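Local atomic coordinates of xylose isomerase domain protein (Alicyclobacillus acidocaldarius subsp. acidocaldarius, PDB entry 3U0H), a protein that may act as an isomerase, possibly on a sugar, as its xylose isomerase-like TIM-barrel fold suggests. Residues A[61-73]-A[89-103]. Residues are numbered along the deposited sequence; the frame is centred on the assembly and turned at random.
Sequences LVLANLGLPLNLY and RARLCARLGARSVTA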
# COMPACT_ATOMS: atom_id res chain seq x y z
N LEU A 61 -33.49 -17.02 4.64
CA LEU A 61 -32.52 -17.08 3.52
C LEU A 61 -31.25 -16.24 3.71
O LEU A 61 -31.30 -15.21 4.32
CB LEU A 61 -33.20 -16.74 2.17
CG LEU A 61 -34.40 -17.67 1.81
CD1 LEU A 61 -35.20 -17.09 0.67
CD2 LEU A 61 -33.98 -19.10 1.49
N VAL A 62 -30.13 -16.71 3.14
CA VAL A 62 -28.88 -15.99 3.12
C VAL A 62 -28.38 -15.71 1.69
O VAL A 62 -28.24 -16.63 0.87
CB VAL A 62 -27.78 -16.78 3.84
CG1 VAL A 62 -26.42 -16.09 3.63
CG2 VAL A 62 -28.07 -16.92 5.35
N LEU A 63 -28.13 -14.43 1.40
CA LEU A 63 -27.64 -14.04 0.06
C LEU A 63 -26.26 -14.60 -0.08
O LEU A 63 -25.41 -14.30 0.71
CB LEU A 63 -27.61 -12.51 -0.16
CG LEU A 63 -27.07 -11.95 -1.50
CD1 LEU A 63 -28.07 -12.28 -2.61
CD2 LEU A 63 -26.75 -10.45 -1.50
N ALA A 64 -26.04 -15.41 -1.10
CA ALA A 64 -24.78 -16.12 -1.29
C ALA A 64 -23.59 -15.24 -1.77
O ALA A 64 -22.44 -15.54 -1.48
CB ALA A 64 -25.02 -17.24 -2.32
N ASN A 65 -23.87 -14.22 -2.59
CA ASN A 65 -22.81 -13.55 -3.36
C ASN A 65 -23.33 -12.26 -4.00
O ASN A 65 -24.54 -12.07 -4.19
CB ASN A 65 -22.36 -14.50 -4.46
CG ASN A 65 -21.23 -13.97 -5.34
OD1 ASN A 65 -20.15 -13.54 -4.86
ND2 ASN A 65 -21.46 -14.04 -6.66
N LEU A 66 -22.39 -11.36 -4.33
CA LEU A 66 -22.71 -10.24 -5.12
C LEU A 66 -21.93 -10.28 -6.41
O LEU A 66 -20.70 -9.96 -6.42
CB LEU A 66 -22.35 -8.96 -4.36
CG LEU A 66 -22.34 -7.62 -5.12
CD1 LEU A 66 -23.73 -7.40 -5.79
CD2 LEU A 66 -21.95 -6.40 -4.23
N GLY A 67 -22.65 -10.51 -7.51
CA GLY A 67 -22.14 -10.28 -8.87
C GLY A 67 -21.72 -8.83 -9.05
O GLY A 67 -22.55 -7.94 -8.96
N LEU A 68 -20.44 -8.58 -9.31
CA LEU A 68 -19.91 -7.18 -9.34
C LEU A 68 -20.82 -6.21 -10.07
O LEU A 68 -20.99 -6.33 -11.26
CB LEU A 68 -18.58 -7.17 -10.06
CG LEU A 68 -17.80 -5.86 -10.15
CD1 LEU A 68 -17.58 -5.28 -8.73
CD2 LEU A 68 -16.48 -6.21 -10.86
N PRO A 69 -21.38 -5.20 -9.39
CA PRO A 69 -22.35 -4.38 -10.16
C PRO A 69 -21.72 -3.16 -10.79
O PRO A 69 -22.01 -2.03 -10.40
CB PRO A 69 -23.36 -3.95 -9.08
CG PRO A 69 -22.47 -3.79 -7.90
CD PRO A 69 -21.48 -4.95 -7.95
N LEU A 70 -20.81 -3.42 -11.73
CA LEU A 70 -20.27 -2.46 -12.66
C LEU A 70 -19.66 -3.22 -13.83
O LEU A 70 -19.48 -4.45 -13.81
CB LEU A 70 -19.22 -1.57 -12.00
CG LEU A 70 -17.95 -2.15 -11.39
CD1 LEU A 70 -16.93 -2.71 -12.38
CD2 LEU A 70 -17.28 -1.20 -10.37
N ASN A 71 -19.27 -2.47 -14.84
CA ASN A 71 -18.78 -3.02 -16.06
C ASN A 71 -17.31 -2.61 -16.08
O ASN A 71 -16.98 -1.42 -16.12
CB ASN A 71 -19.60 -2.42 -17.21
CG ASN A 71 -19.19 -2.92 -18.59
OD1 ASN A 71 -18.04 -3.33 -18.83
ND2 ASN A 71 -20.15 -2.86 -19.54
N LEU A 72 -16.45 -3.62 -16.07
CA LEU A 72 -14.98 -3.45 -16.00
C LEU A 72 -14.39 -2.89 -17.30
O LEU A 72 -13.18 -2.60 -17.33
CB LEU A 72 -14.29 -4.77 -15.65
CG LEU A 72 -14.38 -5.23 -14.16
CD1 LEU A 72 -14.03 -6.71 -14.06
CD2 LEU A 72 -13.52 -4.35 -13.24
N TYR A 73 -15.22 -2.76 -18.33
CA TYR A 73 -14.83 -2.35 -19.67
C TYR A 73 -15.49 -1.03 -20.06
O TYR A 73 -15.34 -0.61 -21.19
CB TYR A 73 -15.08 -3.48 -20.76
CG TYR A 73 -14.67 -4.85 -20.22
CD1 TYR A 73 -13.35 -5.23 -20.23
CD2 TYR A 73 -15.59 -5.70 -19.59
CE1 TYR A 73 -12.95 -6.46 -19.71
CE2 TYR A 73 -15.20 -6.92 -19.05
CZ TYR A 73 -13.88 -7.29 -19.11
OH TYR A 73 -13.40 -8.44 -18.53
N ARG A 89 -23.53 -0.55 -2.21
CA ARG A 89 -24.11 -1.77 -2.79
C ARG A 89 -23.48 -3.00 -2.14
O ARG A 89 -24.19 -3.95 -1.77
CB ARG A 89 -23.93 -1.84 -4.31
CG ARG A 89 -24.60 -0.71 -5.03
CD ARG A 89 -24.33 -0.69 -6.55
NE ARG A 89 -25.04 0.42 -7.13
CZ ARG A 89 -24.76 1.04 -8.27
NH1 ARG A 89 -25.53 2.03 -8.65
NH2 ARG A 89 -23.73 0.69 -9.03
N ALA A 90 -22.17 -2.99 -1.94
CA ALA A 90 -21.60 -4.12 -1.21
C ALA A 90 -22.09 -4.21 0.26
O ALA A 90 -22.26 -5.32 0.77
CB ALA A 90 -20.10 -4.15 -1.28
N ARG A 91 -22.31 -3.08 0.95
CA ARG A 91 -22.71 -3.17 2.35
C ARG A 91 -24.14 -3.76 2.44
O ARG A 91 -24.43 -4.54 3.32
CB ARG A 91 -22.71 -1.82 3.03
CG ARG A 91 -21.37 -1.13 3.26
CD ARG A 91 -21.53 0.32 3.79
NE ARG A 91 -20.22 0.88 4.03
CZ ARG A 91 -19.59 1.76 3.26
NH1 ARG A 91 -20.15 2.32 2.20
NH2 ARG A 91 -18.38 2.14 3.58
N LEU A 92 -25.02 -3.38 1.53
CA LEU A 92 -26.38 -3.86 1.52
C LEU A 92 -26.26 -5.39 1.35
O LEU A 92 -26.86 -6.13 2.07
CB LEU A 92 -27.21 -3.20 0.44
CG LEU A 92 -28.58 -3.90 0.17
CD1 LEU A 92 -29.49 -3.93 1.42
CD2 LEU A 92 -29.32 -3.30 -1.04
N CYS A 93 -25.41 -5.85 0.45
CA CYS A 93 -25.37 -7.29 0.24
C CYS A 93 -24.74 -8.01 1.40
O CYS A 93 -25.18 -9.13 1.73
CB CYS A 93 -24.65 -7.66 -1.07
SG CYS A 93 -25.58 -7.15 -2.54
N ALA A 94 -23.74 -7.40 2.04
CA ALA A 94 -23.15 -7.99 3.29
C ALA A 94 -24.24 -8.26 4.36
O ALA A 94 -24.23 -9.30 5.01
CB ALA A 94 -22.03 -7.08 3.89
N ARG A 95 -25.17 -7.31 4.50
CA ARG A 95 -26.25 -7.35 5.50
C ARG A 95 -27.21 -8.53 5.25
O ARG A 95 -27.87 -8.99 6.16
CB ARG A 95 -27.11 -6.06 5.43
CG ARG A 95 -26.66 -4.88 6.29
CD ARG A 95 -27.40 -3.59 5.91
NE ARG A 95 -28.85 -3.75 6.05
CZ ARG A 95 -29.74 -2.79 5.81
NH1 ARG A 95 -31.02 -3.03 6.01
NH2 ARG A 95 -29.35 -1.59 5.38
N LEU A 96 -27.32 -8.91 3.98
CA LEU A 96 -28.10 -10.05 3.53
C LEU A 96 -27.31 -11.37 3.52
O LEU A 96 -27.89 -12.43 3.19
CB LEU A 96 -28.57 -9.78 2.11
CG LEU A 96 -29.50 -8.56 1.96
CD1 LEU A 96 -29.74 -8.20 0.48
CD2 LEU A 96 -30.80 -8.94 2.65
N GLY A 97 -26.00 -11.30 3.82
CA GLY A 97 -25.17 -12.48 4.03
C GLY A 97 -24.01 -12.74 3.05
O GLY A 97 -23.28 -13.70 3.21
N ALA A 98 -23.88 -11.94 2.01
CA ALA A 98 -22.89 -12.20 0.96
C ALA A 98 -21.52 -11.86 1.58
O ALA A 98 -21.44 -10.86 2.30
CB ALA A 98 -23.19 -11.27 -0.22
N ARG A 99 -20.46 -12.65 1.32
CA ARG A 99 -19.04 -12.29 1.71
C ARG A 99 -18.07 -12.03 0.54
O ARG A 99 -16.88 -11.82 0.74
CB ARG A 99 -18.41 -13.40 2.57
CG ARG A 99 -19.00 -13.54 3.96
CD ARG A 99 -18.81 -12.25 4.78
NE ARG A 99 -20.04 -11.44 4.81
CZ ARG A 99 -21.02 -11.53 5.72
NH1 ARG A 99 -20.93 -12.38 6.76
NH2 ARG A 99 -22.09 -10.75 5.61
N SER A 100 -18.59 -12.05 -0.67
CA SER A 100 -17.82 -12.21 -1.90
C SER A 100 -18.46 -11.34 -2.96
O SER A 100 -19.67 -11.19 -3.03
CB SER A 100 -17.91 -13.65 -2.37
OG SER A 100 -19.27 -14.16 -2.27
N VAL A 101 -17.63 -10.83 -3.84
CA VAL A 101 -18.05 -10.12 -5.01
C VAL A 101 -17.32 -10.81 -6.15
O VAL A 101 -16.11 -11.06 -6.03
CB VAL A 101 -17.65 -8.64 -4.92
CG1 VAL A 101 -18.01 -7.93 -6.18
CG2 VAL A 101 -18.29 -8.01 -3.70
N THR A 102 -18.00 -11.10 -7.26
CA THR A 102 -17.39 -11.94 -8.34
C THR A 102 -17.54 -11.34 -9.71
O THR A 102 -18.40 -10.49 -9.95
CB THR A 102 -17.96 -13.38 -8.35
OG1 THR A 102 -19.39 -13.31 -8.56
CG2 THR A 102 -17.67 -14.12 -6.98
N ALA A 103 -16.70 -11.77 -10.62
CA ALA A 103 -16.80 -11.39 -12.03
C ALA A 103 -16.07 -12.44 -12.85
O ALA A 103 -15.29 -13.25 -12.33
CB ALA A 103 -16.18 -10.02 -12.22
O HOH W 1 -29.90 -13.19 5.17
O HOH W 2 -22.13 -15.84 1.66
O HOH W 3 -21.07 -0.24 -8.30
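Cys93, on the inner side of helix 86-95, wedges between two leucines of strand 62-67: its CB meets Leu63 CD2 at 3.5 Å, and its SG lies 3.7 Å from Leu66 CD1. With CG anti to the backbone N (chi1 168°), Leu66 lies alongside Val101, pointing the same way, and pushes CD2 into the hollow over Ala90, 3.8 Å from Ala90 CA. Toward the start of strand 62-67, Leu63 CD2 settles on Ala98 CB while its CB meets Leu96 CB; Phe56 of helix 49-57 packs on Leu63 and Leu96, and Phe37 of helix 37-47 on Leu66 and Cys93. Leu68 crosses Val101, CD1 to CG1 3.7 Å, and Pro69 slides past the aliphatic part of Arg89, whose guanidinium pairs with Glu82. Gly97, with positive phi, completes a Schellman motif after helix 86-95, and Val62 CG1 packs 3.8 Å from Gly97 CA. Leu63 N donates to Leu96 O (2.7 Å). Beyond it the parallel pairing of strands 62-67 and 100-104 runs from Leu66 N to Ser100 O, Thr102 N to Leu66 O and Leu68 N to Thr102 O (2.9 Å). Backbone bonds thus fix the strand register, while apolar side chains seat the helix of this beta-alpha-beta unit against the barrel.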